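Side-chain contacts in cobalt-precorrin-5B C(1)-methyltransferase (Archaeoglobus fulgidus, PDB 1SR8), which probably methylates C-1 of cobalt-precorrin-5B with S-adenosyl-L-methionine, giving cobalt-precorrin-6A in the anaerobic route to adenosylcobalamin: residues A48-V53 with A87-F92; V68-P71 with D75-V78. All coordinates share one frame; numbering follows the deposited sequence.

Contact 1. Residues A48-V53 with A87-F92; sequences ASAAAV and ARVRKF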
ATOM      1  N   ALA A  48      10.739  -3.708   2.299  1.00 19.40           N
ATOM      2  CA  ALA A  48      12.100  -3.530   1.811  1.00 18.94           C
ATOM      3  C   ALA A  48      12.800  -2.452   2.646  1.00 19.81           C
ATOM      4  O   ALA A  48      13.975  -2.593   3.019  1.00 19.08           O
ATOM      5  CB  ALA A  48      12.078  -3.135   0.336  1.00 17.41           C
ATOM      6  N   SER A  49      12.073  -1.375   2.944  1.00 19.64           N
ATOM      7  CA  SER A  49      12.625  -0.283   3.735  1.00 18.87           C
ATOM      8  C   SER A  49      13.020  -0.776   5.114  1.00 18.85           C
ATOM      9  O   SER A  49      14.096  -0.439   5.621  1.00 19.20           O
ATOM     10  CB  SER A  49      11.604   0.848   3.875  1.00 19.22           C
ATOM     11  OG  SER A  49      11.380   1.481   2.632  1.00 18.97           O
ATOM     12  N   ALA A  50      12.145  -1.573   5.720  1.00 16.92           N
ATOM     13  CA  ALA A  50      12.408  -2.105   7.049  1.00 16.78           C
ATOM     14  C   ALA A  50      13.670  -2.956   7.038  1.00 16.78           C
ATOM     15  O   ALA A  50      14.509  -2.834   7.934  1.00 18.71           O
ATOM     16  CB  ALA A  50      11.216  -2.925   7.538  1.00 15.57           C
ATOM     17  N   ALA A  51      13.813  -3.806   6.023  1.00 16.84           N
ATOM     18  CA  ALA A  51      14.993  -4.668   5.910  1.00 17.07           C
ATOM     19  C   ALA A  51      16.262  -3.831   5.830  1.00 17.58           C
ATOM     20  O   ALA A  51      17.233  -4.089   6.538  1.00 18.85           O
ATOM     21  CB  ALA A  51      14.882  -5.570   4.680  1.00 14.22           C
ATOM     22  N   ALA A  52      16.248  -2.817   4.973  1.00 17.90           N
ATOM     23  CA  ALA A  52      17.408  -1.943   4.808  1.00 16.87           C
ATOM     24  C   ALA A  52      17.765  -1.228   6.102  1.00 17.74           C
ATOM     25  O   ALA A  52      18.925  -1.214   6.513  1.00 18.06           O
ATOM     26  CB  ALA A  52      17.137  -0.925   3.716  1.00 17.48           C
ATOM     27  N   VAL A  53      16.769  -0.621   6.738  1.00 18.34           N
ATOM     28  CA  VAL A  53      16.999   0.090   7.988  1.00 19.83           C
ATOM     29  C   VAL A  53      17.518  -0.841   9.087  1.00 22.39           C
ATOM     30  O   VAL A  53      18.423  -0.475   9.837  1.00 24.02           O
ATOM     31  CB  VAL A  53      15.711   0.779   8.465  1.00 19.74           C
ATOM     32  CG1 VAL A  53      15.915   1.372   9.835  1.00 19.31           C
ATOM     33  CG2 VAL A  53      15.315   1.865   7.477  1.00 18.22           C
ATOM     34  N   ALA A  87      19.644  -8.523   7.579  1.00 29.72           N
ATOM     35  CA  ALA A  87      18.266  -8.453   8.069  1.00 28.75           C
ATOM     36  C   ALA A  87      17.319  -9.295   7.231  1.00 27.99           C
ATOM     37  O   ALA A  87      17.505  -9.469   6.033  1.00 27.61           O
ATOM     38  CB  ALA A  87      17.780  -7.008   8.105  1.00 28.46           C
ATOM     39  N   ARG A  88      16.295  -9.812   7.888  1.00 28.90           N
ATOM     40  CA  ARG A  88      15.294 -10.655   7.260  1.00 28.97           C
ATOM     41  C   ARG A  88      13.952 -10.110   7.746  1.00 28.23           C
ATOM     42  O   ARG A  88      13.721 -10.024   8.955  1.00 27.16           O
ATOM     43  CB  ARG A  88      15.498 -12.090   7.742  1.00 32.22           C
ATOM     44  CG  ARG A  88      14.671 -13.123   7.041  1.00 38.55           C
ATOM     45  CD  ARG A  88      14.866 -14.503   7.667  1.00 42.29           C
ATOM     46  NE  ARG A  88      14.141 -15.532   6.923  1.00 45.79           N
ATOM     47  CZ  ARG A  88      14.520 -16.016   5.741  1.00 46.81           C
ATOM     48  NH1 ARG A  88      15.633 -15.572   5.164  1.00 45.82           N
ATOM     49  NH2 ARG A  88      13.771 -16.930   5.123  1.00 47.35           N
ATOM     50  N   VAL A  89      13.081  -9.721   6.819  1.00 25.87           N
ATOM     51  CA  VAL A  89      11.776  -9.170   7.196  1.00 24.60           C
ATOM     52  C   VAL A  89      10.679  -9.782   6.350  1.00 23.40           C
ATOM     53  O   VAL A  89      10.802  -9.874   5.137  1.00 24.10           O
ATOM     54  CB  VAL A  89      11.732  -7.640   7.011  1.00 25.27           C
ATOM     55  CG1 VAL A  89      10.432  -7.089   7.572  1.00 26.65           C
ATOM     56  CG2 VAL A  89      12.920  -6.991   7.697  1.00 25.80           C
ATOM     57  N   ARG A  90       9.598 -10.195   6.993  1.00 23.35           N
ATOM     58  CA  ARG A  90       8.494 -10.816   6.280  1.00 24.55           C
ATOM     59  C   ARG A  90       7.371  -9.801   6.088  1.00 24.32           C
ATOM     60  O   ARG A  90       7.003  -9.077   7.013  1.00 24.02           O
ATOM     61  CB  ARG A  90       7.977 -12.026   7.080  1.00 26.92           C
ATOM     62  CG  ARG A  90       7.057 -12.987   6.317  1.00 28.75           C
ATOM     63  CD  ARG A  90       6.561 -14.135   7.224  1.00 28.84           C
ATOM     64  NE  ARG A  90       7.628 -15.034   7.669  1.00 26.81           N
ATOM     65  CZ  ARG A  90       8.205 -15.954   6.902  1.00 29.29           C
ATOM     66  NH1 ARG A  90       7.824 -16.114   5.643  1.00 30.47           N
ATOM     67  NH2 ARG A  90       9.175 -16.720   7.390  1.00 30.79           N
ATOM     68  N   LYS A  91       6.843  -9.736   4.874  1.00 23.18           N
ATOM     69  CA  LYS A  91       5.745  -8.828   4.591  1.00 23.73           C
ATOM     70  C   LYS A  91       4.439  -9.427   5.104  1.00 23.84           C
ATOM     71  O   LYS A  91       4.224 -10.642   5.007  1.00 25.04           O
ATOM     72  CB  LYS A  91       5.597  -8.604   3.088  1.00 21.95           C
ATOM     73  CG  LYS A  91       4.210  -8.101   2.730  1.00 21.35           C
ATOM     74  CD  LYS A  91       4.000  -7.898   1.257  1.00 19.78           C
ATOM     75  CE  LYS A  91       2.539  -7.552   1.013  1.00 19.34           C
ATOM     76  NZ  LYS A  91       2.219  -7.348  -0.419  1.00 20.26           N
ATOM     77  N   PHE A  92       3.572  -8.584   5.653  1.00 23.55           N
ATOM     78  CA  PHE A  92       2.267  -9.055   6.105  1.00 21.71           C
ATOM     79  C   PHE A  92       1.209  -8.219   5.415  1.00 21.14           C
ATOM     80  O   PHE A  92       1.384  -7.014   5.231  1.00 20.02           O
ATOM     81  CB  PHE A  92       2.137  -8.989   7.634  1.00 21.84           C
ATOM     82  CG  PHE A  92       2.246  -7.610   8.220  1.00 24.26           C
ATOM     83  CD1 PHE A  92       1.145  -6.760   8.249  1.00 24.19           C
ATOM     84  CD2 PHE A  92       3.438  -7.188   8.810  1.00 24.98           C
ATOM     85  CE1 PHE A  92       1.220  -5.509   8.862  1.00 26.67           C
ATOM     86  CE2 PHE A  92       3.528  -5.939   9.426  1.00 28.69           C
ATOM     87  CZ  PHE A  92       2.412  -5.094   9.455  1.00 27.22           C
TER
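Val-89 of strand 86-90 lays its two methyl groups against Ala-50 and Ala-51 on helix 44-57, and followed outward it accounts for most of the meeting. Its CB stands 4.4 Å from CB of Ala-51. The branches then part. CG2, on the side of Val-89's own N, comes up under the helix backbone: it lies 3.6 Å from Ala-51 CA and 3.7 Å from Ala-51 N. The same methyl is 3.9 Å from Ala-51 CB, so it packs on main chain and side chain at once. CG1 stands anti to the backbone N (chi1 -173°), which turns it along the sheet face to CB of Ala-50, 4.2 Å off. Two residues earlier in the strand, the methyl of Ala-87 ends beneath the helix main chain, with its CB 3.4 Å from the carbonyl oxygen of Ala-51. This is a helix packed on one face of the mixed sheet; the short segments run nearly antiparallel at 157°, and their axes close to 7.4 Å. Alanine on the helix and alanine or valine on the strand keep every touching group short, which suits so near an approach. Alternation along the strand sends Arg-88 to the other face, where it forms a salt bridge with Glu-107. No hydrogen bond joins helix to strand here; methyl groups meet one another and the helix backbone in a buried, apolar layer, so cohesion here probably rests on van der Waals contact and the exclusion of water, and the two segments meet through fit, without polar pairing.

Contact 2. Residues V68-P71 with D75-V78; sequences VSTP and DVEV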
ATOM      1  N   VAL A  68      10.040   2.866  10.150  1.00 21.39           N
ATOM      2  CA  VAL A  68      10.293   3.373   8.810  1.00 21.22           C
ATOM      3  C   VAL A  68       9.232   4.386   8.398  1.00 21.18           C
ATOM      4  O   VAL A  68       8.070   4.296   8.813  1.00 20.98           O
ATOM      5  CB  VAL A  68      10.332   2.232   7.770  1.00 20.91           C
ATOM      6  CG1 VAL A  68      11.551   1.366   7.995  1.00 21.00           C
ATOM      7  CG2 VAL A  68       9.080   1.397   7.872  1.00 23.11           C
ATOM      8  N   SER A  69       9.644   5.369   7.603  1.00 19.19           N
ATOM      9  CA  SER A  69       8.711   6.372   7.122  1.00 19.72           C
ATOM     10  C   SER A  69       8.005   5.748   5.921  1.00 19.81           C
ATOM     11  O   SER A  69       8.508   4.792   5.328  1.00 17.64           O
ATOM     12  CB  SER A  69       9.459   7.646   6.720  1.00 21.58           C
ATOM     13  OG  SER A  69      10.470   7.384   5.759  1.00 24.01           O
ATOM     14  N   THR A  70       6.825   6.265   5.584  1.00 20.70           N
ATOM     15  CA  THR A  70       6.047   5.749   4.459  1.00 19.38           C
ATOM     16  C   THR A  70       5.639   6.922   3.592  1.00 20.60           C
ATOM     17  O   THR A  70       5.660   8.068   4.046  1.00 20.06           O
ATOM     18  CB  THR A  70       4.750   5.048   4.919  1.00 18.30           C
ATOM     19  OG1 THR A  70       3.932   5.987   5.623  1.00 16.13           O
ATOM     20  CG2 THR A  70       5.055   3.873   5.839  1.00 17.65           C
ATOM     21  N   PRO A  71       5.263   6.654   2.328  1.00 21.94           N
ATOM     22  CA  PRO A  71       4.847   7.725   1.420  1.00 22.75           C
ATOM     23  C   PRO A  71       3.653   8.507   1.983  1.00 24.22           C
ATOM     24  O   PRO A  71       3.543   9.713   1.769  1.00 24.23           O
ATOM     25  CB  PRO A  71       4.496   6.964   0.135  1.00 21.95           C
ATOM     26  CG  PRO A  71       5.425   5.796   0.176  1.00 19.51           C
ATOM     27  CD  PRO A  71       5.301   5.362   1.615  1.00 20.94           C
ATOM     28  N   ASP A  75       4.778   6.922   9.989  1.00 26.36           N
ATOM     29  CA  ASP A  75       5.876   6.012  10.305  1.00 26.09           C
ATOM     30  C   ASP A  75       5.300   4.725  10.863  1.00 26.70           C
ATOM     31  O   ASP A  75       4.336   4.755  11.627  1.00 25.94           O
ATOM     32  CB  ASP A  75       6.824   6.623  11.332  1.00 27.80           C
ATOM     33  CG  ASP A  75       7.482   7.890  10.836  1.00 27.89           C
ATOM     34  OD1 ASP A  75       7.721   8.012   9.621  1.00 28.74           O
ATOM     35  OD2 ASP A  75       7.774   8.758  11.673  1.00 29.52           O
ATOM     36  N   VAL A  76       5.883   3.596  10.477  1.00 27.31           N
ATOM     37  CA  VAL A  76       5.398   2.304  10.945  1.00 29.45           C
ATOM     38  C   VAL A  76       6.503   1.481  11.568  1.00 30.54           C
ATOM     39  O   VAL A  76       7.624   1.455  11.075  1.00 31.56           O
ATOM     40  CB  VAL A  76       4.798   1.467   9.801  1.00 30.79           C
ATOM     41  CG1 VAL A  76       4.284   0.135  10.346  1.00 31.18           C
ATOM     42  CG2 VAL A  76       3.672   2.225   9.145  1.00 32.64           C
ATOM     43  N   GLU A  77       6.181   0.799  12.656  1.00 30.38           N
ATOM     44  CA  GLU A  77       7.160  -0.035  13.319  1.00 30.40           C
ATOM     45  C   GLU A  77       7.011  -1.448  12.750  1.00 30.14           C
ATOM     46  O   GLU A  77       5.910  -2.003  12.691  1.00 29.41           O
ATOM     47  CB  GLU A  77       6.904  -0.003  14.816  1.00 33.30           C
ATOM     48  CG  GLU A  77       7.916  -0.728  15.651  1.00 39.16           C
ATOM     49  CD  GLU A  77       7.621  -0.569  17.128  1.00 41.92           C
ATOM     50  OE1 GLU A  77       7.844   0.542  17.666  1.00 43.11           O
ATOM     51  OE2 GLU A  77       7.147  -1.551  17.741  1.00 44.16           O
ATOM     52  N   VAL A  78       8.130  -2.013  12.307  1.00 29.67           N
ATOM     53  CA  VAL A  78       8.152  -3.343  11.706  1.00 28.05           C
ATOM     54  C   VAL A  78       9.074  -4.284  12.482  1.00 30.06           C
ATOM     55  O   VAL A  78      10.195  -3.915  12.855  1.00 28.43           O
ATOM     56  CB  VAL A  78       8.654  -3.273  10.227  1.00 27.68           C
ATOM     57  CG1 VAL A  78       8.666  -4.654   9.590  1.00 24.44           C
ATOM     58  CG2 VAL A  78       7.770  -2.334   9.424  1.00 25.72           C
TER
HETATM   59  O   HOH W   1       6.316   8.414   7.409  1.00 18.09           O
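Val-68 and Val-76 face each other as an antiparallel hydrogen-bonded pair, the last rung before the chain turns between strands 63-68 and 76-83 of a beta hairpin. Val-68 N gives its hydrogen to Val-76 O at 2.9 Å (168° at the hydrogen), and Val-76 N returns one to Val-68 O at 2.8 Å. Asp-75 CA also makes a CA-H...O contact with Val-68 O, 3.2 Å away. The packed side lies on the face that carries both valines. There CG2 of Thr-70 reaches CG2 of Val-76 at 3.9 Å, the two side chains crossing at about a right angle, while Val-68 CG2 meets Val-78 CG2 more loosely at 4.2 Å. Thr-70 OG1 lies between its backbone N and carbonyl carbon (chi1 61°) and is hydrogen-bonded to Val-74 O, inside the turn, which leaves the methyl to face Val-76. The other side is looser and open to solvent at Asp-75. This residue brings OD1 to 3.1 Å from Ser-69 CA, and a water bridges the two arms: it accepts from Thr-70 N at 2.9 Å and donates to Asp-75 OD1 at 2.7 Å. One water thus links the arms where direct strand pairing stops. Around it, Val-68 and Val-78 rest on helix 44-57, Phe-189 covers Thr-70 and Val-76, and helix 133-149 grips the backbone of Ser-69, whose N bonds to Asn-142 OD1 and whose O bonds to Gln-138 NE2.

Past its N-terminal elements the chain forms helix 44-57, then runs out along strand 63-68, turns, returns on strand 76-83 and turns again into strand 86-90. Contact 2 closes the short first turn; contact 1 closes the longer loop from helix to third strand, so contact 2 is nested within it. Their centres lie 11 Å apart and they touch: CG1 of Val-78 is 3.6 Å from CG1 of Val-89 and 3.7 Å from CB of Ala-50, and Val-68 CG1 is 3.7 Å from CA of Ala-50. Valines of three neighbouring strands of the mixed sheet thus meet one helix, from edge strand 63-68 to strand 86-90 further in.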